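Local coordinates for long form salivary protein D7L1 (PDB 3NHI) that binds and sequesters cysteinyl leukotrienes and thromboxane A2 analogues, blunting the host's response while a female mosquito feeds on blood, at residues Phe69-Ile74 with Glu94-Leu99; Pro75-Ala80 with Gln129-Thr134; Tyr178-Ser183 with Tyr241-Val246. All blocks are in the same frame, centred on the assembly; numbering follows the deposited sequence.

Contact 1 of 3, residues Phe69-Ile74 with Glu94-Leu99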
loop_
_atom_site.group_PDB
_atom_site.type_symbol
_atom_site.label_atom_id
_atom_site.label_comp_id
_atom_site.label_asym_id
_atom_site.label_seq_id
_atom_site.Cartn_x
_atom_site.Cartn_y
_atom_site.Cartn_z
ATOM N N PHE A 69 -3.391 -20.319 7.639
ATOM C CA PHE A 69 -2.003 -19.931 7.433
ATOM C C PHE A 69 -1.485 -20.672 6.208
ATOM O O PHE A 69 -1.674 -21.885 6.065
ATOM C CB PHE A 69 -1.156 -20.262 8.669
ATOM C CG PHE A 69 -1.434 -19.371 9.852
ATOM C CD1 PHE A 69 -0.955 -18.065 9.883
ATOM C CD2 PHE A 69 -2.161 -19.840 10.939
ATOM C CE1 PHE A 69 -1.205 -17.230 10.970
ATOM C CE2 PHE A 69 -2.407 -19.018 12.038
ATOM C CZ PHE A 69 -1.930 -17.711 12.050
ATOM N N LYS A 70 -0.863 -19.927 5.308
ATOM C CA LYS A 70 -0.444 -20.461 4.023
ATOM C C LYS A 70 1.049 -20.766 4.029
ATOM O O LYS A 70 1.869 -20.031 3.457
ATOM C CB LYS A 70 -0.828 -19.479 2.916
ATOM C CG LYS A 70 -2.329 -19.171 2.877
ATOM C CD LYS A 70 -3.148 -20.402 2.502
ATOM C CE LYS A 70 -2.932 -20.769 1.041
ATOM N NZ LYS A 70 -3.668 -22.007 0.649
ATOM N N SER A 71 1.401 -21.875 4.673
ATOM C CA SER A 71 2.801 -22.228 4.930
ATOM C C SER A 71 3.660 -22.290 3.669
ATOM O O SER A 71 4.824 -21.879 3.687
ATOM C CB SER A 71 2.896 -23.564 5.682
ATOM O OG SER A 71 2.500 -24.669 4.875
ATOM N N ASP A 72 3.094 -22.787 2.574
ATOM C CA ASP A 72 3.887 -22.996 1.370
ATOM C C ASP A 72 4.243 -21.706 0.641
ATOM O O ASP A 72 5.102 -21.700 -0.241
ATOM C CB ASP A 72 3.204 -23.988 0.421
ATOM C CG ASP A 72 3.242 -25.434 0.923
ATOM O OD1 ASP A 72 3.767 -25.728 2.018
ATOM O OD2 ASP A 72 2.718 -26.289 0.193
ATOM N N ARG A 73 3.600 -20.606 1.029
ATOM C CA ARG A 73 3.930 -19.306 0.447
ATOM C C ARG A 73 5.257 -18.773 0.953
ATOM O O ARG A 73 5.898 -17.978 0.268
ATOM C CB ARG A 73 2.821 -18.284 0.692
ATOM C CG ARG A 73 1.540 -18.623 -0.066
ATOM C CD ARG A 73 0.443 -17.616 0.215
ATOM N NE ARG A 73 -0.794 -17.960 -0.494
ATOM C CZ ARG A 73 -1.938 -17.298 -0.363
ATOM N NH1 ARG A 73 -2.040 -16.279 0.473
ATOM N NH2 ARG A 73 -3.002 -17.659 -1.062
ATOM N N ILE A 74 5.691 -19.234 2.122
ATOM C CA ILE A 74 6.939 -18.740 2.709
ATOM C C ILE A 74 8.153 -19.096 1.837
ATOM O O ILE A 74 8.966 -18.223 1.520
ATOM C CB ILE A 74 7.076 -19.153 4.215
ATOM C CG1 ILE A 74 6.339 -18.145 5.100
ATOM C CG2 ILE A 74 8.544 -19.244 4.652
ATOM C CD1 ILE A 74 4.864 -17.973 4.769
ATOM N N GLU A 94 12.171 -24.254 8.304
ATOM C CA GLU A 94 11.739 -24.277 9.697
ATOM C C GLU A 94 10.592 -23.287 9.934
ATOM O O GLU A 94 9.645 -23.597 10.657
ATOM C CB GLU A 94 12.922 -24.019 10.649
ATOM C CG GLU A 94 13.948 -25.176 10.707
ATOM C CD GLU A 94 15.335 -24.771 11.220
ATOM O OE1 GLU A 94 15.644 -23.562 11.358
ATOM O OE2 GLU A 94 16.146 -25.690 11.459
ATOM N N TYR A 95 10.665 -22.115 9.300
ATOM C CA TYR A 95 9.601 -21.107 9.393
ATOM C C TYR A 95 8.301 -21.627 8.770
ATOM O O TYR A 95 7.238 -21.554 9.382
ATOM C CB TYR A 95 10.095 -19.833 8.706
ATOM C CG TYR A 95 9.225 -18.595 8.763
ATOM C CD1 TYR A 95 8.262 -18.390 9.754
ATOM C CD2 TYR A 95 9.411 -17.589 7.809
ATOM C CE1 TYR A 95 7.505 -17.209 9.771
ATOM C CE2 TYR A 95 8.660 -16.432 7.823
ATOM C CZ TYR A 95 7.708 -16.250 8.794
ATOM O OH TYR A 95 6.989 -15.075 8.782
ATOM N N GLN A 96 8.409 -22.176 7.561
ATOM C CA GLN A 96 7.295 -22.826 6.887
ATOM C C GLN A 96 6.639 -23.877 7.794
ATOM O O GLN A 96 5.415 -23.920 7.940
ATOM C CB GLN A 96 7.800 -23.478 5.592
ATOM C CG GLN A 96 6.773 -24.364 4.882
ATOM C CD GLN A 96 7.384 -25.218 3.788
ATOM O OE1 GLN A 96 8.589 -25.476 3.781
ATOM N NE2 GLN A 96 6.547 -25.672 2.856
ATOM N N LYS A 97 7.465 -24.719 8.411
ATOM C CA LYS A 97 6.957 -25.792 9.250
ATOM C C LYS A 97 6.263 -25.271 10.506
ATOM O O LYS A 97 5.198 -25.757 10.862
ATOM C CB LYS A 97 8.060 -26.802 9.569
ATOM C CG LYS A 97 8.361 -27.687 8.347
ATOM C CD LYS A 97 9.708 -28.408 8.418
ATOM C CE LYS A 97 9.720 -29.510 9.455
ATOM N NZ LYS A 97 11.007 -30.263 9.321
ATOM N N ALA A 98 6.837 -24.247 11.144
ATOM C CA ALA A 98 6.192 -23.620 12.295
ATOM C C ALA A 98 4.824 -23.040 11.930
ATOM O O ALA A 98 3.863 -23.148 12.703
ATOM C CB ALA A 98 7.096 -22.549 12.906
ATOM N N LEU A 99 4.721 -22.445 10.742
ATOM C CA LEU A 99 3.423 -21.954 10.257
ATOM C C LEU A 99 2.418 -23.072 9.981
ATOM O O LEU A 99 1.209 -22.915 10.222
ATOM C CB LEU A 99 3.599 -21.098 9.007
ATOM C CG LEU A 99 4.027 -19.668 9.326
ATOM C CD1 LEU A 99 4.527 -19.000 8.081
ATOM C CD2 LEU A 99 2.849 -18.877 9.915
#
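Leu99 and Ile74 form the apolar centre of this contact, their methyls meeting at Leu99 CD1 to Ile74 CD1, 3.5 Å, which is tighter than usual for two carbons. The two side chains cross at about a right angle. The other Leu99 methyl, CD2, lies 3.9 Å from Phe69 CD1, so the forked leucine divides its branches between the two hydrophobic residues of 69-74. Ile74 CG2, anti to its own backbone N, approaches Tyr95 CD2 at 3.7 Å, while Ile74 CG1 sits over one face of the Tyr95 ring, offset toward its rim.

Polar contact lies on the other flank. Gln96 runs extended beyond CG and gives NE2 to Asp72 OD1 in a 2.9 Å hydrogen bond that is somewhat bent, with an N-H...O angle of 144°. The oxygen lies in the Gln96 amide plane, yet the donor comes from above the carboxylate plane, and the two planes are 73° apart. Ser71 OG adds a weak hydrogen bond to the same OD1.

Backbone atoms share in the packing: Ser71 O lies 3.4 Å from Gln96 CG, and the CA atoms of Ser71 and Gln96 are 4.9 Å apart. This close approach is made at the type I turn Lys70-Arg73, which leads into helix 73-85.

Tyr95 turns its hydroxyl to Tyr116 of helix 109-130, and the nearest atoms of its side chain and the bound hydroxyeicosatetraenoic acid are about 4 Å apart. The chemistry is thus graded, from a hydrogen bond at the exposed Asp72 to the buried Ile74, Leu99 and Tyr95, the last close to the bound lipid.

Contact 2 of 3, residues Pro75-Ala80 with Gln129-Thr134. With EAH ((5S,7E,9E,11Z,14Z)-5-hydroxyicosa-7,9,11,14-tetraenoic acid), chain B.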
loop_
_atom_site.group_PDB
_atom_site.type_symbol
_atom_site.label_atom_id
_atom_site.label_comp_id
_atom_site.label_asym_id
_atom_site.label_seq_id
_atom_site.Cartn_x
_atom_site.Cartn_y
_atom_site.Cartn_z
ATOM N N PRO A 75 8.267 -20.364 1.404
ATOM C CA PRO A 75 9.372 -20.653 0.485
ATOM C C PRO A 75 9.268 -19.914 -0.857
ATOM O O PRO A 75 10.297 -19.601 -1.448
ATOM C CB PRO A 75 9.276 -22.175 0.294
ATOM C CG PRO A 75 8.680 -22.650 1.583
ATOM C CD PRO A 75 7.638 -21.604 1.905
ATOM N N VAL A 76 8.055 -19.621 -1.328
ATOM C CA VAL A 76 7.892 -18.861 -2.570
ATOM C C VAL A 76 8.423 -17.433 -2.383
ATOM O O VAL A 76 9.159 -16.914 -3.228
ATOM C CB VAL A 76 6.422 -18.859 -3.049
ATOM C CG1 VAL A 76 6.236 -17.953 -4.257
ATOM C CG2 VAL A 76 5.950 -20.281 -3.373
ATOM N N GLN A 77 8.049 -16.806 -1.266
ATOM C CA GLN A 77 8.535 -15.475 -0.934
ATOM C C GLN A 77 10.057 -15.471 -0.855
ATOM O O GLN A 77 10.713 -14.581 -1.397
ATOM C CB GLN A 77 7.937 -15.009 0.396
ATOM C CG GLN A 77 8.357 -13.595 0.804
ATOM C CD GLN A 77 7.784 -12.495 -0.090
ATOM O OE1 GLN A 77 6.778 -12.678 -0.771
ATOM N NE2 GLN A 77 8.426 -11.338 -0.075
ATOM N N TYR A 78 10.606 -16.466 -0.169
ATOM C CA TYR A 78 12.054 -16.635 -0.092
ATOM C C TYR A 78 12.713 -16.768 -1.459
ATOM O O TYR A 78 13.671 -16.053 -1.762
ATOM C CB TYR A 78 12.388 -17.861 0.761
ATOM C CG TYR A 78 13.833 -18.319 0.662
ATOM C CD1 TYR A 78 14.879 -17.473 1.031
ATOM C CD2 TYR A 78 14.147 -19.605 0.227
ATOM C CE1 TYR A 78 16.202 -17.888 0.955
ATOM C CE2 TYR A 78 15.481 -20.035 0.151
ATOM C CZ TYR A 78 16.490 -19.165 0.520
ATOM O OH TYR A 78 17.805 -19.572 0.459
ATOM N N GLN A 79 12.216 -17.685 -2.278
ATOM C CA GLN A 79 12.862 -17.983 -3.560
ATOM C C GLN A 79 12.922 -16.774 -4.479
ATOM O O GLN A 79 13.882 -16.617 -5.230
ATOM C CB GLN A 79 12.134 -19.124 -4.271
ATOM C CG GLN A 79 12.340 -20.474 -3.624
ATOM C CD GLN A 79 13.730 -21.030 -3.831
ATOM O OE1 GLN A 79 14.364 -20.778 -4.856
ATOM N NE2 GLN A 79 14.207 -21.804 -2.862
ATOM N N ALA A 80 11.913 -15.912 -4.410
ATOM C CA ALA A 80 11.836 -14.766 -5.318
ATOM C C ALA A 80 12.971 -13.750 -5.122
ATOM O O ALA A 80 13.315 -13.019 -6.056
ATOM C CB ALA A 80 10.488 -14.089 -5.178
ATOM N N GLN A 129 13.780 -10.346 6.793
ATOM C CA GLN A 129 14.530 -10.535 5.551
ATOM C C GLN A 129 13.592 -10.919 4.411
ATOM O O GLN A 129 13.625 -10.301 3.344
ATOM C CB GLN A 129 15.625 -11.588 5.718
ATOM C CG GLN A 129 16.777 -11.136 6.621
ATOM C CD GLN A 129 17.454 -9.869 6.110
ATOM O OE1 GLN A 129 17.910 -9.823 4.971
ATOM N NE2 GLN A 129 17.522 -8.842 6.950
ATOM N N LEU A 130 12.721 -11.901 4.645
ATOM C CA LEU A 130 11.859 -12.406 3.572
ATOM C C LEU A 130 10.859 -11.374 3.085
ATOM O O LEU A 130 10.609 -11.269 1.883
ATOM C CB LEU A 130 11.107 -13.673 3.997
ATOM C CG LEU A 130 11.986 -14.854 4.390
ATOM C CD1 LEU A 130 11.108 -16.076 4.591
ATOM C CD2 LEU A 130 13.073 -15.124 3.352
ATOM N N TYR A 131 10.279 -10.622 4.020
ATOM C CA TYR A 131 9.196 -9.692 3.707
ATOM C C TYR A 131 9.610 -8.220 3.755
ATOM O O TYR A 131 8.777 -7.331 3.970
ATOM C CB TYR A 131 7.973 -9.965 4.603
ATOM C CG TYR A 131 7.305 -11.295 4.302
ATOM C CD1 TYR A 131 6.349 -11.408 3.285
ATOM C CD2 TYR A 131 7.641 -12.452 5.018
ATOM C CE1 TYR A 131 5.741 -12.641 2.994
ATOM C CE2 TYR A 131 7.037 -13.676 4.732
ATOM C CZ TYR A 131 6.092 -13.770 3.729
ATOM O OH TYR A 131 5.510 -14.983 3.451
ATOM N N HIS A 132 10.898 -7.964 3.539
ATOM C CA HIS A 132 11.391 -6.598 3.293
ATOM C C HIS A 132 11.050 -5.660 4.443
ATOM O O HIS A 132 10.578 -4.533 4.249
ATOM C CB HIS A 132 10.876 -6.084 1.938
ATOM C CG HIS A 132 10.907 -7.133 0.867
ATOM N ND1 HIS A 132 12.057 -7.817 0.530
ATOM C CD2 HIS A 132 9.927 -7.628 0.077
ATOM C CE1 HIS A 132 11.782 -8.692 -0.421
ATOM N NE2 HIS A 132 10.500 -8.586 -0.726
ATOM N N GLY A 133 11.295 -6.162 5.648
ATOM C CA GLY A 133 10.974 -5.458 6.882
ATOM C C GLY A 133 12.151 -4.803 7.588
ATOM O O GLY A 133 12.054 -4.483 8.776
ATOM N N THR A 134 13.257 -4.599 6.872
ATOM C CA THR A 134 14.360 -3.765 7.365
ATOM C C THR A 134 14.652 -2.692 6.330
ATOM O O THR A 134 14.515 -2.931 5.132
ATOM C CB THR A 134 15.658 -4.572 7.622
ATOM O OG1 THR A 134 16.226 -5.006 6.376
ATOM C CG2 THR A 134 15.387 -5.781 8.538
HETATM O O1 EAH B . 12.015 0.830 3.924
HETATM C C1 EAH B . 11.493 0.486 5.015
HETATM O O2 EAH B . 11.073 1.318 5.857
HETATM C C2 EAH B . 11.363 -0.994 5.316
HETATM C C3 EAH B . 11.046 -1.233 6.794
HETATM C C4 EAH B . 9.542 -1.351 7.033
HETATM C C5 EAH B . 9.256 -1.549 8.507
HETATM O O3 EAH B . 9.632 -2.779 8.860
HETATM C C6 EAH B . 7.767 -1.362 8.784
HETATM C C7 EAH B . 7.422 -1.708 10.224
HETATM C C8 EAH B . 6.652 -3.010 10.280
HETATM C C9 EAH B . 6.522 -3.445 11.666
HETATM C C10 EAH B . 6.005 -4.671 11.732
HETATM C C11 EAH B . 5.902 -5.058 13.136
HETATM C C12 EAH B . 5.500 -6.264 13.545
HETATM C C13 EAH B . 5.082 -7.369 12.602
HETATM C C14 EAH B . 3.577 -7.312 12.453
HETATM C C15 EAH B . 2.780 -8.382 12.442
HETATM C C16 EAH B . 3.283 -9.800 12.563
HETATM C C17 EAH B . 3.328 -10.425 11.178
HETATM C C18 EAH B . 4.719 -10.298 10.573
HETATM C C19 EAH B . 4.890 -11.276 9.423
HETATM C C20 EAH B . 6.234 -11.089 8.757
HETATM O O HOH W 1 12.222 -12.783 0.152
#
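Gln77 lays its side chain over one face of the Tyr131 ring, with amide and ring planes only 12° apart. CG makes the CH-pi contact, 3.8 Å from the ring centroid and 20° off the normal. CG stands anti to the backbone N, and a bend at chi2 sets CD above the CD1-CE1 side of the ring. From there NE2 donates to Leu130 O at 2.9 Å, nearly straight at 167°, with the acceptor in the amide plane but the donor tilted out of the carbonyl plane. A water joins this carbonyl to Gln77 O, donating to both. The carbonyl belongs to the last turn of helix 109-130: Tyr131 is the first residue to leave helical torsions, and in this all-helical odorant-binding-protein fold the chain then passes close to the lipid, with His132, Gly133 and Thr134 lining its pocket. Gly133, a leukotriene C4-binding residue, accepts at O, also bonded by Arg128, a 3.0 Å hydrogen bond from EAH O3, the ligand's hydroxyl, and Thr134 caps the next helix. The His132 ring is turned well away from the Gln77 amide; its NE2 is hydrogen-bonded to Leu6 O, while Gln77 OE1 accepts from Leu6 N. The Leu130 and Tyr78 side chains cross obliquely, Leu130 CD2 lying 3.8 Å from Tyr78 CD1.

Contact 3 of 3, residues Tyr178-Ser183 with Tyr241-Val246. With SO4 (sulfate ion), chain D.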
loop_
_atom_site.group_PDB
_atom_site.type_symbol
_atom_site.label_atom_id
_atom_site.label_comp_id
_atom_site.label_asym_id
_atom_site.label_seq_id
_atom_site.Cartn_x
_atom_site.Cartn_y
_atom_site.Cartn_z
ATOM N N TYR A 178 -5.267 18.091 -14.985
ATOM C CA TYR A 178 -6.436 17.233 -15.128
ATOM C C TYR A 178 -7.036 17.273 -16.529
ATOM O O TYR A 178 -8.195 16.902 -16.725
ATOM C CB TYR A 178 -7.455 17.548 -14.022
ATOM C CG TYR A 178 -6.983 17.020 -12.689
ATOM C CD1 TYR A 178 -7.326 15.742 -12.274
ATOM C CD2 TYR A 178 -6.141 17.779 -11.872
ATOM C CE1 TYR A 178 -6.871 15.233 -11.063
ATOM C CE2 TYR A 178 -5.678 17.278 -10.655
ATOM C CZ TYR A 178 -6.050 16.002 -10.261
ATOM O OH TYR A 178 -5.609 15.470 -9.069
ATOM N N LYS A 179 -6.226 17.679 -17.502
ATOM C CA LYS A 179 -6.672 17.722 -18.893
ATOM C C LYS A 179 -6.967 16.306 -19.373
ATOM O O LYS A 179 -6.130 15.407 -19.243
ATOM C CB LYS A 179 -5.603 18.362 -19.765
ATOM C CG LYS A 179 -5.982 18.495 -21.237
ATOM C CD LYS A 179 -4.802 18.949 -22.095
ATOM C CE LYS A 179 -4.378 20.373 -21.765
ATOM N NZ LYS A 179 -5.363 21.365 -22.271
ATOM N N LEU A 180 -8.172 16.111 -19.901
ATOM C CA LEU A 180 -8.592 14.800 -20.383
ATOM C C LEU A 180 -8.404 14.699 -21.894
ATOM O O LEU A 180 -9.130 15.333 -22.664
ATOM C CB LEU A 180 -10.042 14.521 -19.983
ATOM C CG LEU A 180 -10.337 14.625 -18.477
ATOM C CD1 LEU A 180 -11.838 14.483 -18.225
ATOM C CD2 LEU A 180 -9.524 13.608 -17.667
ATOM N N THR A 181 -7.420 13.909 -22.308
ATOM C CA THR A 181 -7.068 13.784 -23.726
ATOM C C THR A 181 -7.503 12.464 -24.350
ATOM O O THR A 181 -7.522 12.326 -25.571
ATOM C CB THR A 181 -5.558 13.880 -23.914
ATOM O OG1 THR A 181 -4.938 12.817 -23.170
ATOM C CG2 THR A 181 -5.042 15.236 -23.434
ATOM N N GLY A 182 -7.800 11.473 -23.510
ATOM C CA GLY A 182 -8.073 10.121 -23.990
ATOM C C GLY A 182 -6.911 9.471 -24.724
ATOM O O GLY A 182 -7.112 8.528 -25.479
ATOM N N SER A 183 -5.698 9.971 -24.512
ATOM C CA SER A 183 -4.536 9.421 -25.213
ATOM C C SER A 183 -4.182 8.046 -24.639
ATOM O O SER A 183 -4.467 7.781 -23.467
ATOM C CB SER A 183 -3.337 10.355 -25.107
ATOM O OG SER A 183 -2.840 10.380 -23.779
ATOM N N TYR A 241 -13.196 5.698 -14.915
ATOM C CA TYR A 241 -13.559 6.208 -13.590
ATOM C C TYR A 241 -12.953 7.575 -13.317
ATOM O O TYR A 241 -13.610 8.455 -12.780
ATOM C CB TYR A 241 -13.167 5.215 -12.491
ATOM C CG TYR A 241 -13.893 3.896 -12.600
ATOM C CD1 TYR A 241 -13.192 2.721 -12.849
ATOM C CD2 TYR A 241 -15.278 3.834 -12.495
ATOM C CE1 TYR A 241 -13.854 1.508 -12.980
ATOM C CE2 TYR A 241 -15.950 2.624 -12.603
ATOM C CZ TYR A 241 -15.231 1.463 -12.838
ATOM O OH TYR A 241 -15.884 0.254 -12.972
ATOM N N TYR A 242 -11.701 7.744 -13.721
ATOM C CA TYR A 242 -11.018 9.020 -13.614
ATOM C C TYR A 242 -11.787 10.132 -14.355
ATOM O O TYR A 242 -12.025 11.198 -13.785
ATOM C CB TYR A 242 -9.606 8.837 -14.166
ATOM C CG TYR A 242 -8.733 10.064 -14.242
ATOM C CD1 TYR A 242 -8.246 10.690 -13.093
ATOM C CD2 TYR A 242 -8.363 10.583 -15.478
ATOM C CE1 TYR A 242 -7.430 11.806 -13.180
ATOM C CE2 TYR A 242 -7.536 11.691 -15.569
ATOM C CZ TYR A 242 -7.073 12.298 -14.422
ATOM O OH TYR A 242 -6.260 13.410 -14.501
ATOM N N VAL A 243 -12.174 9.864 -15.603
ATOM C CA VAL A 243 -12.978 10.803 -16.396
ATOM C C VAL A 243 -14.308 11.101 -15.705
ATOM O O VAL A 243 -14.723 12.266 -15.602
ATOM C CB VAL A 243 -13.218 10.277 -17.832
ATOM C CG1 VAL A 243 -14.312 11.086 -18.532
ATOM C CG2 VAL A 243 -11.944 10.335 -18.644
ATOM N N CYS A 244 -14.969 10.060 -15.201
ATOM C CA CYS A 244 -16.242 10.280 -14.512
ATOM C C CYS A 244 -16.098 11.203 -13.301
ATOM O O CYS A 244 -16.929 12.083 -13.094
ATOM C CB CYS A 244 -16.887 8.961 -14.101
ATOM S SG CYS A 244 -17.511 8.071 -15.535
ATOM N N LEU A 245 -15.038 11.007 -12.513
ATOM C CA LEU A 245 -14.808 11.829 -11.327
ATOM C C LEU A 245 -14.453 13.257 -11.707
ATOM O O LEU A 245 -15.014 14.215 -11.158
ATOM C CB LEU A 245 -13.703 11.212 -10.462
ATOM C CG LEU A 245 -14.102 9.904 -9.772
ATOM C CD1 LEU A 245 -12.862 9.103 -9.405
ATOM C CD2 LEU A 245 -14.987 10.144 -8.556
ATOM N N VAL A 246 -13.557 13.400 -12.678
ATOM C CA VAL A 246 -13.075 14.723 -13.072
ATOM C C VAL A 246 -14.204 15.558 -13.674
ATOM O O VAL A 246 -14.311 16.753 -13.387
ATOM C CB VAL A 246 -11.872 14.621 -14.037
ATOM C CG1 VAL A 246 -11.567 15.984 -14.680
ATOM C CG2 VAL A 246 -10.641 14.090 -13.292
HETATM S S SO4 D . -6.549 21.547 -13.682
HETATM O O1 SO4 D . -7.721 21.104 -14.429
HETATM O O2 SO4 D . -5.398 20.740 -14.059
HETATM O O3 SO4 D . -6.798 21.402 -12.250
HETATM O O4 SO4 D . -6.287 22.950 -13.990
HETATM O O HOH W 2 -5.115 14.290 -16.776
#
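Leu180 reaches from the loop onto helix 238-246 with both methyls engaged. Its CD2 lies 3.5 Å from Tyr242 CE2, approaching the ring obliquely, while CD1 meets Val246 CG1 tip to tip at 3.9 Å and, more loosely, Val243 CG2. Leu180 CG is anti to the carbonyl carbon (chi1 -56°), and chi2 of 174° sets CD1 in the extended position, from which it touches both valines. Those valines lie three residues apart, hence on neighbouring turns of one helical face.

Tyr178 makes the second apolar group. The two tyrosine side chains cross at about a right angle, with Tyr178 CD1 4.0 Å from Tyr242 CE1 and 3.8 Å from Val246 CG2. The hydroxyl of Tyr242 also lies 3.4 Å from Tyr178 CD1, approaching that ring obliquely. Val246 CG2 in addition sits over one face of the Tyr242 ring, offset toward the rim, so residues of both segments touch the Tyr242 ring.

Further out, polar groups hold Tyr178 and Tyr242 and shape the loop. A water at the edge of the Tyr242 ring, in its plane, lies 2.7 Å from Tyr242 OH and 2.9 Å from Lys179 O, bridging helix and loop. Tyr178 OH is hydrogen-bonded to Asp259 and Arg176, and Tyr178 N donates to a sulfate, probably from the crystallisation liquor, at 2.8 Å (SO4 O2). Thr181 OG1 accepts from Ser183 N at 157°, an ST turn, and both hydroxyls are held by Glu171; Ser183 then N-caps helix 184-196.

Within the PBP/GOBP family region the contact seats the 178-183 loop against helix 238-246, which is tied to Cys233 through Cys244. Tyr242 packs inward on helices 184-196 and 251-266, while Tyr178 rests on the latter.

Contacts 1 and 2 adjoin, their centres 12 Å apart, and share helix 73-85: contact 1 uses its start against helix 89-101, contact 2 the following residues against the end of helix 109-130. Along the chain their segments alternate, 69-74, 75-80, 94-99, 129-134, which interlocks three consecutive helices. The two touch directly, Ile74 CD1 lying 3.3 Å from Tyr131 OH, so the two contacts pack against each other near the lipid pocket. Contact 3 comes later in the chain, on the opposite side of its centre, 44 Å and 38 Å from contacts 1 and 2 between centres. It lies away from the ligand-binding residues, whereas contact 2 supplies pocket residues and contact 1 places Tyr95 beside the lipid.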